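Local structure of Eps1p (Saccharomyces cerevisiae, 4TW5) at residues 21-26 against 89-94; 132-137 against 189-194; 160-165 against 172-177; 181-186 against 252-257; 216-221 against 232-237. The protein belongs to the thioredoxin superfamily, pairing an N-terminal thioredoxin domain with a second domain that has a thioredoxin-like arrangement of sheet and helices. One frame throughout, in Å; residues are numbered along the deposited sequence. Where two conformers were deposited one is given.

Contact 1 (21-26 against 89-94); sequences EELSKG and RLYNPS
Leu-23 and Tyr-91 meet obliquely where helix 19-23 comes up against strand 87-92 in the N-terminal thioredoxin domain. A single methyl does the touching: Leu-23 CD1 lies 3.6 Å from Tyr-91 CB and 3.7 Å from Tyr-91 CD2, so it bears on the root of the phenol. Tyr-91 CG stands anti to its own carbonyl carbon (chi1 -75°), and the rest of the ring runs on away from the helix. Its OH is held at the far end by Arg-89 NH1, at 3.1 Å, and by Glu-80. Leu-23 also touches His-28 and Ile-30 of strand 27-33, the antiparallel neighbour of strand 87-92, so the Leu-23 side chain sits between the helix and two strands of the sheet.

Beyond the strand the contact passes to Pro-93, which faces backbone oxygens of the turn that leads from the helix to strand 27-33. Pro-93 CA makes a CA-H...O contact with Leu-23 O at 3.2 Å (139° at the hydrogen). Pro-93 CG lies 3.7 Å from Ser-24 O, while on the same ring Pro-93 CD approaches Gly-26 O to 3.3 Å.

Contact 2 (132-137 against 189-194); sequences KSESQY and IISRQL
Arg-192 sets the aliphatic part of its side chain against the backbone of Lys-132, with Arg-192 CD 3.6 Å from Lys-132 O. Its CG also meets the side chain of Glu-134, the Arg-192 CG to Glu-134 CG distance being 4.2 Å. The two chains cross obliquely and both are bent, Glu-134 at chi2 and Arg-192 at chi3. Their charged ends do not touch: Glu-134 OE2 and Arg-192 NH1 are 4.7 Å apart, with the carboxylate and guanidinium planes 52° from one another. One water joins them, accepting from Arg-192 NH1 and donating to both Glu-134 OE2 and Lys-132 O.

The direct bond across the contact is made by a serine hydroxyl of the helix. Ser-191 OG, placed between its own backbone N and carbonyl carbon (chi1 77°), accepts from Glu-134 N at 3.1 Å with an N-H...O angle of 145°, and is bonded to Lys-188 O as well. Ser-133 OG accepts from Ser-135 N at 3.2 Å, an ST turn, and bonds to Ser-168. The turn, which leads into edge strand 136-137 of the second domain's mixed sheet, itself packs against helix 180-196. Ser-135 OG extends the polar network to His-203 and Trp-187. The opposite charges of Glu-134 and Arg-192 are thus linked through a water rather than directly, and the guanidinium would probably polarise that water toward donating to the carboxylate and the carbonyl.

Contact 3 (160-165 against 172-177); sequences WPTKDM and LEFKNC
The rings of Trp-160 and Phe-174 are tilted by 28° against each other and strongly offset, with little overlap; the centroids of the Trp-160 six-membered ring and the Phe-174 ring are 5.6 Å apart. Met-165 CE serves both. It sits over the centre of one Trp-160 face, 3.6 Å above the plane, and at the same time in the plane of Phe-174 at its edge, 3.7 Å from Phe-174 CZ. Pro-161 O also lies at the Phe-174 edge, beside CD1. The Met-165 chain is extended as far as SD, and the turn at chi3 (-73°) brings CE to this place.

Both segments belong to the loop joining strand 155-160 to helix 180-196, the connection that in a thioredoxin-like fold carries the Cys-X-X-Cys motif. Cys-177, disulfide-bonded to Cys-180, packs its CB 4.2 Å from Pro-161 CG.

Leu-172 uses both branches. Its CD1 meets Met-165 CE at 3.5 Å, the two side chains crossing at about a right angle, while Leu-172 CD2 lies 3.8 Å from Asp-164 CB. Asp-164 N in turn donates to Thr-162 OG1, an ST turn. A water bridges the backbones, donating to Pro-161 O at 2.9 Å and accepting from Lys-175 N at 2.7 Å.

Contact 4 (181-186 against 252-257); sequences HEFQRT and NGYSAK
The N-terminal turns of helix 180-196, which follow the Cys-177 to Cys-180 disulfide in the thioredoxin-like second domain, receive Tyr-254 and Ala-256 from the loop before helix 259-265. Glu-182 has CG anti to its backbone N (chi1 -171°) and an extended chain beyond. Its OE1 lies at the edge of the Tyr-254 ring and near its plane, the carboxylate turned 28° from that ring. Tyr-254 OH donates to Glu-182 OE1 at 2.5 Å, an unusually short length whose exact value is doubtful.

The same phenol oxygen accepts from a water, which also donates to Ser-255 O at 3.0 Å and lies 2.7 Å from Thr-186 OG1. Thr-186 OG1 is 3.0 Å from Ala-256 O too, so its one proton has a choice of acceptors. Lys-179 makes a cation-pi contact with Tyr-254. Phe-183 and Tyr-254 pass one another antiparallel, ring planes at 48°, touching through Phe-183 CD1 and Tyr-254 CE1 at 3.8 Å. Glu-182 OE2, the other carboxylate oxygen, rests 3.3 Å from Ala-256 CB.

Contact 5 (216-221 against 232-237); sequences LGFGDL and EPKVAL
Lys-234 CB stands over one face of Phe-218 in a CH-pi contact, 4.0 Å from the ring centroid and 24° off the normal, displaced toward the rim at CD1 and CE1. On the opposite face Leu-216 O lies over the ring centre, 3.9 Å above the plane.

Apolar packing continues round this pair. Ala-236 CB meets the ring edge 4.4 Å from Phe-218 CZ, and Leu-221 CD1 is 4.2 Å from Lys-234 CG. A methyl also meets a backbone oxygen, Leu-221 CD2 coming to 3.2 Å from Glu-232 O. These groups join the loop after helix 210-215, which ends in a Schellman motif at Gly-217, to strand 234-238 of the second domain's sheet; Arg-228 of the third subunit also packs on Phe-218.

Charge is a minor element. Lys-234 NZ stays 5.0 Å from Asp-220 OD2, and Glu-232 pairs instead with Lys-179. The contact probably holds mainly by dispersion and by the CB-H of Lys-234 facing the Phe-218 ring, with perhaps a modest long-range attraction between Lys-234 and Asp-220.

How the contacts relate
Contact 1 stands alone in the N-terminal thioredoxin domain, its centre 26 Å from those of contacts 2 and 4 and 38 Å from those of contacts 3 and 5. The other four gather in the second domain, with centres 13 to 18 Å apart. Contacts 2 and 4 use successive parts of helix 180-196 and cross along the chain, whereas contact 3 is nested inside the loop that contact 2 closes and contact 5 inside that of contact 4. Trp-160, Pro-233 and Phe-183 tie contacts 3, 4 and 5 together beside the Cys-177 to Cys-180 disulfide. Each domain is organised round its own mixed sheet, and none of these five contacts joins the two sheets.

Contact 1 (21-26 against 89-94)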
# COMPACT_ATOMS: atom_id res chain seq x y z
N GLU A 21 -33.43 28.12 41.35
CA GLU A 21 -32.44 28.29 42.40
C GLU A 21 -31.65 27.01 42.56
O GLU A 21 -30.43 27.02 42.73
CB GLU A 21 -33.15 28.62 43.71
CG GLU A 21 -33.86 29.97 43.72
CD GLU A 21 -35.26 29.89 43.09
OE1 GLU A 21 -35.64 28.82 42.60
OE2 GLU A 21 -35.97 30.92 43.09
N GLU A 22 -32.36 25.91 42.43
CA GLU A 22 -31.76 24.60 42.51
C GLU A 22 -30.86 24.23 41.31
O GLU A 22 -29.82 23.59 41.50
CB GLU A 22 -32.87 23.57 42.71
CG GLU A 22 -32.37 22.15 42.70
CD GLU A 22 -31.45 21.85 43.88
OE1 GLU A 22 -31.54 22.58 44.89
OE2 GLU A 22 -30.66 20.88 43.76
N LEU A 23 -31.24 24.61 40.09
CA LEU A 23 -30.44 24.27 38.91
C LEU A 23 -29.23 25.20 38.69
O LEU A 23 -28.41 24.95 37.82
CB LEU A 23 -31.31 24.27 37.64
CG LEU A 23 -32.59 23.41 37.61
CD1 LEU A 23 -32.97 22.99 36.19
CD2 LEU A 23 -32.53 22.18 38.52
N SER A 24 -29.11 26.25 39.50
CA SER A 24 -28.01 27.21 39.35
C SER A 24 -26.64 26.67 39.78
O SER A 24 -25.65 27.39 39.66
CB SER A 24 -28.31 28.50 40.12
OG SER A 24 -28.42 28.26 41.50
N LYS A 25 -26.57 25.47 40.35
CA LYS A 25 -25.28 24.84 40.65
C LYS A 25 -25.26 23.38 40.23
O LYS A 25 -26.23 22.65 40.45
CB LYS A 25 -24.95 24.96 42.15
CG LYS A 25 -24.61 26.37 42.62
CD LYS A 25 -23.45 26.96 41.83
CE LYS A 25 -23.43 28.48 41.98
NZ LYS A 25 -22.37 29.10 41.12
N GLY A 26 -24.17 22.95 39.60
CA GLY A 26 -24.01 21.57 39.18
C GLY A 26 -24.99 21.09 38.12
O GLY A 26 -25.69 21.86 37.48
N ARG A 89 -34.77 14.63 31.76
CA ARG A 89 -33.93 15.67 31.15
C ARG A 89 -32.68 16.04 31.96
O ARG A 89 -32.66 15.92 33.20
CB ARG A 89 -34.75 16.94 30.95
CG ARG A 89 -35.93 16.84 30.01
CD ARG A 89 -36.50 18.22 29.80
NE ARG A 89 -37.54 18.25 28.78
CZ ARG A 89 -37.99 19.36 28.21
NH1 ARG A 89 -37.50 20.53 28.57
NH2 ARG A 89 -38.94 19.30 27.30
N LEU A 90 -31.64 16.48 31.25
CA LEU A 90 -30.42 17.01 31.86
C LEU A 90 -30.33 18.54 31.74
O LEU A 90 -30.43 19.11 30.65
CB LEU A 90 -29.18 16.38 31.25
CG LEU A 90 -27.83 16.80 31.87
CD1 LEU A 90 -27.68 16.28 33.33
CD2 LEU A 90 -26.68 16.31 31.03
N TYR A 91 -30.13 19.20 32.87
CA TYR A 91 -29.95 20.64 32.90
C TYR A 91 -28.60 21.00 33.49
O TYR A 91 -28.02 20.22 34.25
CB TYR A 91 -31.06 21.30 33.71
CG TYR A 91 -32.39 21.37 33.00
CD1 TYR A 91 -33.18 20.23 32.86
CD2 TYR A 91 -32.89 22.57 32.52
CE1 TYR A 91 -34.41 20.29 32.23
CE2 TYR A 91 -34.13 22.64 31.89
CZ TYR A 91 -34.88 21.49 31.75
OH TYR A 91 -36.10 21.53 31.14
N ASN A 92 -28.05 22.14 33.08
CA ASN A 92 -26.92 22.70 33.78
C ASN A 92 -27.34 24.11 34.25
O ASN A 92 -28.50 24.48 34.04
CB ASN A 92 -25.65 22.65 32.92
CG ASN A 92 -25.73 23.49 31.63
OD1 ASN A 92 -26.65 24.27 31.40
ND2 ASN A 92 -24.72 23.32 30.80
N PRO A 93 -26.46 24.87 34.91
CA PRO A 93 -26.85 26.24 35.28
C PRO A 93 -27.29 27.15 34.11
O PRO A 93 -28.02 28.12 34.34
CB PRO A 93 -25.57 26.81 35.93
CG PRO A 93 -24.87 25.62 36.47
CD PRO A 93 -25.16 24.49 35.52
N SER A 94 -26.83 26.88 32.89
CA SER A 94 -27.33 27.63 31.72
C SER A 94 -28.69 27.17 31.21
O SER A 94 -29.28 27.84 30.37
CB SER A 94 -26.33 27.60 30.56
OG SER A 94 -25.03 27.96 30.98

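Contact 2 (132-137 against 189-194)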
# COMPACT_ATOMS: atom_id res chain seq x y z
N LYS A 132 -6.61 11.95 31.43
CA LYS A 132 -5.98 11.11 30.42
C LYS A 132 -7.02 10.69 29.38
O LYS A 132 -8.21 10.59 29.69
CB LYS A 132 -5.35 9.88 31.06
CG LYS A 132 -4.27 9.21 30.25
CD LYS A 132 -4.38 7.69 30.39
CE LYS A 132 -4.56 7.27 31.83
NZ LYS A 132 -4.78 5.80 31.97
N SER A 133 -6.58 10.45 28.15
CA SER A 133 -7.44 9.79 27.19
C SER A 133 -7.43 8.30 27.49
O SER A 133 -6.38 7.73 27.79
CB SER A 133 -6.98 10.06 25.76
OG SER A 133 -7.70 9.26 24.84
N GLU A 134 -8.60 7.67 27.48
CA GLU A 134 -8.66 6.22 27.68
C GLU A 134 -8.38 5.45 26.38
O GLU A 134 -8.22 4.23 26.42
CB GLU A 134 -10.04 5.79 28.24
CG GLU A 134 -10.35 6.29 29.67
CD GLU A 134 -9.21 6.04 30.65
OE1 GLU A 134 -8.71 4.90 30.74
OE2 GLU A 134 -8.81 7.00 31.36
N SER A 135 -8.32 6.17 25.25
CA SER A 135 -8.16 5.56 23.93
C SER A 135 -6.84 4.80 23.83
O SER A 135 -5.80 5.33 24.11
CB SER A 135 -8.24 6.64 22.85
OG SER A 135 -7.95 6.14 21.56
N GLN A 136 -6.89 3.53 23.42
CA GLN A 136 -5.66 2.74 23.37
C GLN A 136 -4.98 2.71 22.00
O GLN A 136 -5.62 2.68 20.95
CB GLN A 136 -5.95 1.31 23.82
CG GLN A 136 -6.32 1.20 25.29
CD GLN A 136 -6.93 -0.16 25.64
OE1 GLN A 136 -8.16 -0.29 25.76
NE2 GLN A 136 -6.09 -1.18 25.80
N TYR A 137 -3.66 2.78 22.03
CA TYR A 137 -2.85 2.71 20.83
C TYR A 137 -2.91 1.32 20.27
O TYR A 137 -2.51 0.38 20.91
CB TYR A 137 -1.41 3.12 21.15
CG TYR A 137 -0.40 2.90 20.05
CD1 TYR A 137 -0.40 3.69 18.90
CD2 TYR A 137 0.61 1.96 20.20
CE1 TYR A 137 0.56 3.49 17.90
CE2 TYR A 137 1.56 1.77 19.21
CZ TYR A 137 1.53 2.53 18.06
OH TYR A 137 2.48 2.33 17.09
N ILE A 189 -13.27 12.71 24.72
CA ILE A 189 -14.50 12.74 25.51
C ILE A 189 -15.25 11.39 25.34
O ILE A 189 -15.61 10.75 26.33
CB ILE A 189 -15.38 13.95 25.10
CG1 ILE A 189 -14.66 15.27 25.38
CG2 ILE A 189 -16.70 13.96 25.83
CD1 ILE A 189 -15.31 16.49 24.75
N ILE A 190 -15.38 10.95 24.09
CA ILE A 190 -15.94 9.64 23.77
C ILE A 190 -15.24 8.51 24.49
O ILE A 190 -15.91 7.56 24.94
CB ILE A 190 -15.88 9.38 22.27
CG1 ILE A 190 -16.79 10.36 21.55
CG2 ILE A 190 -16.22 7.95 21.93
CD1 ILE A 190 -16.54 10.45 20.08
N SER A 191 -13.92 8.56 24.59
CA SER A 191 -13.21 7.46 25.23
C SER A 191 -13.55 7.38 26.72
O SER A 191 -13.73 6.30 27.26
CB SER A 191 -11.70 7.58 25.05
OG SER A 191 -11.17 8.56 25.92
N ARG A 192 -13.68 8.54 27.36
CA ARG A 192 -13.94 8.54 28.79
C ARG A 192 -15.40 8.17 29.07
O ARG A 192 -15.67 7.47 30.00
CB ARG A 192 -13.59 9.90 29.39
CG ARG A 192 -12.08 10.08 29.59
CD ARG A 192 -11.68 11.52 29.99
NE ARG A 192 -12.33 12.10 31.17
CZ ARG A 192 -12.08 11.75 32.43
NH1 ARG A 192 -11.18 10.82 32.71
NH2 ARG A 192 -12.70 12.37 33.42
N GLN A 193 -16.33 8.63 28.25
CA GLN A 193 -17.73 8.29 28.47
C GLN A 193 -17.98 6.79 28.27
O GLN A 193 -18.68 6.17 29.06
CB GLN A 193 -18.62 9.13 27.54
CG GLN A 193 -18.67 10.61 27.93
CD GLN A 193 -19.65 11.39 27.07
OE1 GLN A 193 -19.62 11.31 25.85
NE2 GLN A 193 -20.53 12.16 27.70
N LEU A 194 -17.34 6.20 27.26
CA LEU A 194 -17.52 4.78 26.98
C LEU A 194 -16.84 3.92 28.02
O LEU A 194 -17.18 2.74 28.18
CB LEU A 194 -16.99 4.42 25.59
CG LEU A 194 -17.95 4.84 24.48
CD1 LEU A 194 -17.40 4.45 23.10
CD2 LEU A 194 -19.35 4.29 24.70
O HOH W 1 -9.33 9.43 31.77

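Contact 3 (160-165 against 172-177)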
# COMPACT_ATOMS: atom_id res chain seq x y z
N TRP A 160 -6.88 7.38 11.86
CA TRP A 160 -6.35 8.74 11.65
C TRP A 160 -5.34 8.85 10.52
O TRP A 160 -4.50 7.97 10.35
CB TRP A 160 -5.69 9.25 12.93
CG TRP A 160 -6.61 9.28 14.10
CD1 TRP A 160 -7.00 8.21 14.86
CD2 TRP A 160 -7.24 10.43 14.65
NE1 TRP A 160 -7.85 8.64 15.85
CE2 TRP A 160 -8.01 10.00 15.75
CE3 TRP A 160 -7.25 11.79 14.32
CZ2 TRP A 160 -8.77 10.87 16.52
CZ3 TRP A 160 -8.00 12.66 15.09
CH2 TRP A 160 -8.76 12.20 16.18
N PRO A 161 -5.37 9.98 9.78
CA PRO A 161 -4.35 10.20 8.74
C PRO A 161 -3.06 10.71 9.36
O PRO A 161 -2.70 11.88 9.21
CB PRO A 161 -5.00 11.27 7.85
CG PRO A 161 -5.85 12.05 8.77
CD PRO A 161 -6.25 11.15 9.92
N THR A 162 -2.34 9.81 10.03
CA THR A 162 -1.10 10.17 10.71
C THR A 162 -0.33 8.91 11.02
O THR A 162 -0.87 7.82 10.86
CB THR A 162 -1.37 10.92 12.02
OG1 THR A 162 -0.14 11.32 12.62
CG2 THR A 162 -2.12 10.00 12.97
N LYS A 163 0.91 9.05 11.46
CA LYS A 163 1.68 7.90 11.92
C LYS A 163 2.22 8.18 13.32
O LYS A 163 2.84 7.32 13.94
CB LYS A 163 2.84 7.58 10.98
CG LYS A 163 3.94 8.60 11.08
CD LYS A 163 5.10 8.30 10.15
CE LYS A 163 6.17 9.38 10.31
NZ LYS A 163 7.30 9.13 9.40
N ASP A 164 1.98 9.38 13.83
CA ASP A 164 2.64 9.83 15.04
C ASP A 164 1.75 9.87 16.29
O ASP A 164 2.17 10.38 17.32
CB ASP A 164 3.24 11.23 14.82
CG ASP A 164 4.40 11.19 13.88
OD1 ASP A 164 5.23 10.27 14.02
OD2 ASP A 164 4.46 12.07 12.99
N MET A 165 0.55 9.33 16.21
CA MET A 165 -0.34 9.42 17.36
C MET A 165 -0.05 8.27 18.32
O MET A 165 -0.32 7.13 18.03
CB MET A 165 -1.81 9.43 16.92
CG MET A 165 -2.78 9.60 18.10
SD MET A 165 -4.51 9.74 17.57
CE MET A 165 -4.55 11.37 16.87
N LEU A 172 -0.54 17.24 17.47
CA LEU A 172 -0.22 16.71 16.14
C LEU A 172 -0.62 17.69 15.06
O LEU A 172 -1.57 18.46 15.23
CB LEU A 172 -0.92 15.36 15.93
CG LEU A 172 -0.52 14.19 16.84
CD1 LEU A 172 -1.46 13.00 16.66
CD2 LEU A 172 0.94 13.77 16.56
N GLU A 173 0.10 17.68 13.95
CA GLU A 173 -0.28 18.47 12.78
C GLU A 173 -0.80 17.55 11.71
O GLU A 173 -0.06 16.74 11.17
CB GLU A 173 0.89 19.30 12.24
CG GLU A 173 1.38 20.37 13.19
CD GLU A 173 0.28 21.36 13.57
OE1 GLU A 173 -0.56 21.70 12.70
OE2 GLU A 173 0.28 21.84 14.73
N PHE A 174 -2.10 17.64 11.43
CA PHE A 174 -2.73 16.80 10.43
C PHE A 174 -2.78 17.48 9.04
O PHE A 174 -3.30 18.60 8.88
CB PHE A 174 -4.13 16.42 10.90
CG PHE A 174 -4.16 15.66 12.22
CD1 PHE A 174 -3.84 14.32 12.27
CD2 PHE A 174 -4.51 16.30 13.40
CE1 PHE A 174 -3.87 13.63 13.48
CE2 PHE A 174 -4.56 15.61 14.62
CZ PHE A 174 -4.23 14.27 14.64
N LYS A 175 -2.30 16.78 8.02
CA LYS A 175 -2.33 17.30 6.65
C LYS A 175 -3.67 17.01 5.94
O LYS A 175 -4.21 15.90 6.04
CB LYS A 175 -1.17 16.70 5.86
CG LYS A 175 0.20 16.90 6.49
CD LYS A 175 0.47 18.39 6.71
CE LYS A 175 1.75 18.59 7.52
NZ LYS A 175 1.62 19.90 8.24
N ASN A 176 -4.20 18.02 5.26
CA ASN A 176 -5.46 17.88 4.53
C ASN A 176 -6.59 17.24 5.39
O ASN A 176 -7.35 16.39 4.92
CB ASN A 176 -5.23 17.09 3.24
CG ASN A 176 -4.16 17.72 2.38
OD1 ASN A 176 -3.90 18.91 2.49
ND2 ASN A 176 -3.53 16.93 1.51
N CYS A 177 -6.66 17.66 6.65
CA CYS A 177 -7.70 17.20 7.54
C CYS A 177 -8.14 18.32 8.45
O CYS A 177 -7.65 18.43 9.57
CB CYS A 177 -7.22 16.01 8.39
SG CYS A 177 -8.53 15.31 9.45
O HOH W 2 -1.39 14.30 8.34

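Contact 4 (181-186 against 252-257)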
# COMPACT_ATOMS: atom_id res chain seq x y z
N HIS A 181 -8.24 18.03 14.37
CA HIS A 181 -7.97 18.65 15.66
C HIS A 181 -9.23 18.75 16.52
O HIS A 181 -9.21 18.46 17.71
CB HIS A 181 -7.37 20.03 15.47
CG HIS A 181 -7.10 20.76 16.75
ND1 HIS A 181 -5.93 20.60 17.46
CD2 HIS A 181 -7.86 21.63 17.45
CE1 HIS A 181 -5.98 21.35 18.55
NE2 HIS A 181 -7.14 21.99 18.56
N GLU A 182 -10.33 19.19 15.91
CA GLU A 182 -11.61 19.21 16.60
C GLU A 182 -11.94 17.80 17.11
O GLU A 182 -12.44 17.61 18.22
CB GLU A 182 -12.73 19.69 15.68
CG GLU A 182 -14.08 19.96 16.37
CD GLU A 182 -15.20 20.37 15.40
OE1 GLU A 182 -15.26 19.82 14.28
OE2 GLU A 182 -16.02 21.25 15.74
N PHE A 183 -11.68 16.80 16.27
CA PHE A 183 -12.09 15.46 16.63
C PHE A 183 -11.20 14.86 17.71
O PHE A 183 -11.61 13.89 18.35
CB PHE A 183 -12.11 14.54 15.40
CG PHE A 183 -12.94 13.28 15.60
CD1 PHE A 183 -14.31 13.35 15.71
CD2 PHE A 183 -12.32 12.04 15.71
CE1 PHE A 183 -15.06 12.21 15.91
CE2 PHE A 183 -13.08 10.88 15.92
CZ PHE A 183 -14.45 10.97 16.02
N GLN A 184 -10.00 15.40 17.95
CA GLN A 184 -9.21 14.87 19.06
C GLN A 184 -9.90 15.14 20.40
O GLN A 184 -9.84 14.33 21.32
CB GLN A 184 -7.81 15.41 19.10
CG GLN A 184 -6.84 14.70 18.17
CD GLN A 184 -5.44 15.27 18.30
OE1 GLN A 184 -5.18 16.41 17.90
NE2 GLN A 184 -4.52 14.48 18.85
N ARG A 185 -10.54 16.29 20.50
CA ARG A 185 -11.27 16.63 21.70
C ARG A 185 -12.45 15.68 21.83
O ARG A 185 -12.69 15.11 22.89
CB ARG A 185 -11.76 18.08 21.65
CG ARG A 185 -12.50 18.48 22.89
CD ARG A 185 -12.74 19.94 22.95
NE ARG A 185 -12.47 20.40 24.30
CZ ARG A 185 -13.39 20.73 25.20
NH1 ARG A 185 -14.68 20.70 24.89
NH2 ARG A 185 -13.01 21.13 26.39
N THR A 186 -13.18 15.55 20.72
CA THR A 186 -14.33 14.68 20.64
C THR A 186 -13.96 13.24 20.96
O THR A 186 -14.66 12.58 21.73
CB THR A 186 -14.98 14.78 19.28
OG1 THR A 186 -15.34 16.14 19.05
CG2 THR A 186 -16.23 13.96 19.22
N ASN A 252 -23.77 7.47 10.97
CA ASN A 252 -24.19 8.85 10.79
C ASN A 252 -23.05 9.74 10.27
O ASN A 252 -21.97 9.25 9.91
CB ASN A 252 -24.76 9.40 12.09
CG ASN A 252 -25.72 8.42 12.74
OD1 ASN A 252 -26.49 7.75 12.06
ND2 ASN A 252 -25.65 8.32 14.07
N GLY A 253 -23.30 11.03 10.16
CA GLY A 253 -22.27 11.90 9.62
C GLY A 253 -21.24 12.30 10.66
O GLY A 253 -21.34 11.91 11.83
N TYR A 254 -20.24 13.07 10.24
CA TYR A 254 -19.30 13.67 11.18
C TYR A 254 -20.08 14.48 12.20
O TYR A 254 -21.09 15.09 11.89
CB TYR A 254 -18.28 14.55 10.48
CG TYR A 254 -17.37 15.32 11.45
CD1 TYR A 254 -16.14 14.82 11.83
CD2 TYR A 254 -17.76 16.54 11.97
CE1 TYR A 254 -15.34 15.49 12.69
CE2 TYR A 254 -16.96 17.22 12.83
CZ TYR A 254 -15.75 16.70 13.19
OH TYR A 254 -14.94 17.38 14.05
N SER A 255 -19.58 14.49 13.43
CA SER A 255 -20.13 15.36 14.45
C SER A 255 -19.04 15.91 15.37
O SER A 255 -18.04 15.26 15.60
CB SER A 255 -21.17 14.59 15.27
OG SER A 255 -21.79 15.43 16.21
N ALA A 256 -19.23 17.12 15.89
CA ALA A 256 -18.35 17.61 16.94
C ALA A 256 -18.83 17.11 18.31
O ALA A 256 -18.14 17.21 19.32
CB ALA A 256 -18.27 19.10 16.92
N LYS A 257 -20.05 16.59 18.34
CA LYS A 257 -20.60 16.07 19.58
C LYS A 257 -20.24 14.61 19.78
O LYS A 257 -20.19 13.84 18.81
CB LYS A 257 -22.10 16.27 19.61
CG LYS A 257 -22.49 17.74 19.71
CD LYS A 257 -23.92 17.98 19.26
CE LYS A 257 -24.17 19.45 18.99
NZ LYS A 257 -25.60 19.73 18.73
O HOH W 3 -15.49 16.66 16.42

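Contact 5 (216-221 against 232-237)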
# COMPACT_ATOMS: atom_id res chain seq x y z
N LEU A 216 -10.03 -1.95 4.81
CA LEU A 216 -11.18 -1.55 5.61
C LEU A 216 -11.99 -0.42 5.00
O LEU A 216 -13.04 -0.04 5.53
CB LEU A 216 -10.73 -1.11 6.99
CG LEU A 216 -10.20 -2.19 7.92
CD1 LEU A 216 -10.01 -1.60 9.28
CD2 LEU A 216 -11.16 -3.34 7.98
N GLY A 217 -11.48 0.17 3.93
CA GLY A 217 -12.17 1.30 3.35
C GLY A 217 -11.78 2.64 3.92
O GLY A 217 -12.58 3.57 3.83
N PHE A 218 -10.59 2.74 4.54
CA PHE A 218 -10.08 4.02 5.03
C PHE A 218 -8.82 4.46 4.27
O PHE A 218 -7.98 5.22 4.79
CB PHE A 218 -9.79 3.95 6.54
CG PHE A 218 -10.92 3.41 7.36
CD1 PHE A 218 -12.23 3.74 7.05
CD2 PHE A 218 -10.67 2.54 8.42
CE1 PHE A 218 -13.28 3.23 7.79
CE2 PHE A 218 -11.71 2.02 9.15
CZ PHE A 218 -13.02 2.36 8.85
N GLY A 219 -8.72 3.99 3.03
CA GLY A 219 -7.55 4.18 2.21
C GLY A 219 -7.17 5.63 1.98
O GLY A 219 -6.01 5.92 1.74
N ASP A 220 -8.15 6.53 2.11
CA ASP A 220 -7.92 7.95 1.91
C ASP A 220 -7.10 8.57 3.07
O ASP A 220 -6.59 9.68 2.95
CB ASP A 220 -9.26 8.67 1.74
CG ASP A 220 -10.27 8.29 2.79
OD1 ASP A 220 -10.39 7.09 3.12
OD2 ASP A 220 -11.02 9.19 3.23
N LEU A 221 -6.99 7.87 4.20
CA LEU A 221 -6.21 8.34 5.33
C LEU A 221 -4.75 7.90 5.25
O LEU A 221 -3.91 8.38 6.00
CB LEU A 221 -6.80 7.83 6.66
CG LEU A 221 -8.30 8.03 6.94
CD1 LEU A 221 -8.61 7.79 8.43
CD2 LEU A 221 -8.84 9.35 6.46
N GLU A 232 -11.30 13.05 6.72
CA GLU A 232 -11.83 13.03 8.07
C GLU A 232 -11.39 11.77 8.78
O GLU A 232 -11.21 10.74 8.14
CB GLU A 232 -13.35 13.02 8.08
CG GLU A 232 -14.08 14.28 7.78
CD GLU A 232 -15.57 14.03 7.81
OE1 GLU A 232 -15.93 12.83 7.88
OE2 GLU A 232 -16.36 15.01 7.77
N PRO A 233 -11.28 11.83 10.11
CA PRO A 233 -10.99 10.60 10.84
C PRO A 233 -12.19 9.66 10.74
O PRO A 233 -13.33 10.11 10.55
CB PRO A 233 -10.74 11.09 12.28
CG PRO A 233 -10.52 12.59 12.13
CD PRO A 233 -11.36 13.01 10.99
N LYS A 234 -11.95 8.36 10.76
CA LYS A 234 -13.07 7.42 10.69
C LYS A 234 -13.22 6.67 12.00
O LYS A 234 -12.25 6.52 12.73
CB LYS A 234 -12.90 6.45 9.53
CG LYS A 234 -12.79 7.16 8.20
CD LYS A 234 -14.09 7.82 7.81
CE LYS A 234 -13.99 8.27 6.35
NZ LYS A 234 -15.28 8.79 5.80
N VAL A 235 -14.44 6.20 12.27
CA VAL A 235 -14.77 5.45 13.46
C VAL A 235 -15.54 4.18 13.09
O VAL A 235 -16.46 4.23 12.27
CB VAL A 235 -15.63 6.30 14.44
CG1 VAL A 235 -16.13 5.46 15.64
CG2 VAL A 235 -14.87 7.51 14.92
N ALA A 236 -15.16 3.05 13.71
CA ALA A 236 -15.84 1.76 13.52
C ALA A 236 -15.98 0.97 14.84
O ALA A 236 -15.12 1.03 15.71
CB ALA A 236 -15.10 0.93 12.51
N LEU A 237 -17.04 0.18 14.98
CA LEU A 237 -17.21 -0.64 16.19
C LEU A 237 -16.79 -2.08 15.96
O LEU A 237 -17.07 -2.65 14.90
CB LEU A 237 -18.64 -0.60 16.67
CG LEU A 237 -18.97 -1.30 17.99
CD1 LEU A 237 -18.23 -0.68 19.16
CD2 LEU A 237 -20.45 -1.18 18.22